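Beta-galactosidase (Marinomonas sp. ef1, PDB 6Y2K) hydrolyses beta-galactosides, releasing terminal non-reducing galactose, as a cold-active GH42 enzyme that assembles as a hexamer. Local coordinates at the interface of chains A and B. Sequence-based numbering; all coordinates share one arbitrary frame. Chains: chain A/B, beta-galactosidase.

The interface of chains A and B. Residues chain A 10-11, 37, 40-41, 359; chain B 179, 181-182.
B:Val181 pushes its forked side chain into a pocket of chain A formed by A:His11, A:Phe359, A:Glu10 and A:Thr41, a worked example of how a small apolar knob and a few waters can join two subunits. With 88 Å² buried, it hides more surface than any other residue of the patch. Its two methyls divide the work. CG1 is held between the backbone N and carbonyl carbon (chi1 66°). It meets CD2 of the A:His11 imidazole at 3.7 Å and also touches CE1 of the A:Phe359 ring. CG2 reaches the other way, packing 3.7 Å from the A:Thr41 hydroxyl OG1 and against the aliphatic CG of A:Glu10.

Within chain A, A:Phe359 stands edge-on to the A:His11 ring, its CE1 4.2 Å above the centre of one face. Across the interface its CD1 lies 3.6 Å from the carbonyl O of B:Gly179. The same ring also touches CA of that glycine and, more distantly, CB of B:Phe182, whose own ring sends CD1 toward A:His11 CE1. An alanine in place of A:Phe359 would probably leave a gap beside B:Val181 CG1 and B:Gly179, and take the aromatic edge off that face of the imidazole.

Polar contact across the patch runs through water. The carbonyl O of B:Val181 meets two waters, each at 3.1 Å: one is shared with the hydroxyls of A:Ser40 and A:Thr41, the other with the A:Glu10 carboxylate OE2 and A:His11 NE2. The contact of NE2 with this second water is, if NE2 carries the hydrogen, bent at 144°; it would help fix the imidazole's rotation.

On chain A the pocket gathers the 3-10 helix 9-11, helix 39-42 and the loop carrying A:Phe359, all on loops and short helices of the catalytic (beta/alpha)8 barrel of the GH42 family; chain B inserts the loop after helix 171-178 and the first residue of the 3-10 helix 182-184, forming part of a subunit contact within the hexamer.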
# COMPACT_ATOMS: atom_id res chain seq x y z
N GLU A 10 -51.73 18.01 13.84
CA GLU A 10 -52.56 17.03 13.13
C GLU A 10 -52.05 15.56 13.19
O GLU A 10 -52.80 14.64 12.83
CB GLU A 10 -52.81 17.47 11.67
CG GLU A 10 -51.67 17.24 10.67
CD GLU A 10 -50.65 18.36 10.58
OE1 GLU A 10 -50.46 19.15 11.56
OE2 GLU A 10 -50.01 18.44 9.50
N HIS A 11 -50.81 15.34 13.62
CA HIS A 11 -50.29 13.98 13.84
C HIS A 11 -50.54 13.42 15.23
O HIS A 11 -50.26 12.23 15.46
CB HIS A 11 -48.80 13.93 13.54
CG HIS A 11 -48.45 14.24 12.12
ND1 HIS A 11 -47.16 14.33 11.67
CD2 HIS A 11 -49.24 14.49 11.04
CE1 HIS A 11 -47.15 14.64 10.39
NE2 HIS A 11 -48.41 14.73 9.98
N PHE A 37 -48.21 20.57 5.40
CA PHE A 37 -48.62 19.28 4.82
C PHE A 37 -50.06 18.88 5.14
O PHE A 37 -50.42 17.70 5.04
CB PHE A 37 -47.66 18.16 5.28
CG PHE A 37 -46.22 18.38 4.88
CD1 PHE A 37 -45.87 18.60 3.56
CD2 PHE A 37 -45.21 18.29 5.83
CE1 PHE A 37 -44.54 18.78 3.19
CE2 PHE A 37 -43.88 18.44 5.47
CZ PHE A 37 -43.54 18.69 4.15
N SER A 40 -54.91 17.46 3.08
CA SER A 40 -55.86 16.34 3.23
C SER A 40 -56.66 16.39 4.55
O SER A 40 -57.75 15.82 4.61
CB SER A 40 -55.19 14.96 3.06
OG SER A 40 -54.53 14.53 4.24
N THR A 41 -56.13 17.05 5.57
CA THR A 41 -56.87 17.28 6.83
C THR A 41 -57.88 18.42 6.63
O THR A 41 -59.03 18.31 7.07
CB THR A 41 -55.90 17.59 7.99
OG1 THR A 41 -54.99 16.50 8.17
CG2 THR A 41 -56.66 17.82 9.30
N PHE A 359 -45.15 6.87 12.21
CA PHE A 359 -45.67 6.40 10.91
C PHE A 359 -45.05 7.19 9.75
O PHE A 359 -44.45 8.25 9.95
CB PHE A 359 -47.21 6.53 10.85
CG PHE A 359 -47.72 7.87 11.30
CD1 PHE A 359 -47.67 8.97 10.45
CD2 PHE A 359 -48.22 8.05 12.59
CE1 PHE A 359 -48.12 10.22 10.86
CE2 PHE A 359 -48.68 9.28 13.00
CZ PHE A 359 -48.62 10.37 12.14
N GLY B 179 -50.84 5.68 8.22
CA GLY B 179 -50.48 7.03 8.66
C GLY B 179 -50.54 8.07 7.54
O GLY B 179 -49.70 8.97 7.47
N VAL B 181 -52.20 10.68 6.99
CA VAL B 181 -52.17 12.11 7.35
C VAL B 181 -50.83 12.76 6.95
O VAL B 181 -50.79 13.93 6.54
CB VAL B 181 -52.46 12.33 8.86
CG1 VAL B 181 -51.36 11.75 9.74
CG2 VAL B 181 -52.67 13.81 9.15
N PHE B 182 -49.76 11.97 7.05
CA PHE B 182 -48.42 12.39 6.64
C PHE B 182 -48.38 12.74 5.15
O PHE B 182 -48.87 11.98 4.30
CB PHE B 182 -47.42 11.27 6.97
CG PHE B 182 -45.98 11.65 6.79
CD1 PHE B 182 -45.34 12.47 7.72
CD2 PHE B 182 -45.25 11.19 5.69
CE1 PHE B 182 -44.02 12.84 7.55
CE2 PHE B 182 -43.92 11.54 5.53
CZ PHE B 182 -43.30 12.37 6.46
O HOH W 1 -53.19 15.92 6.25
O HOH W 2 -49.41 16.39 7.84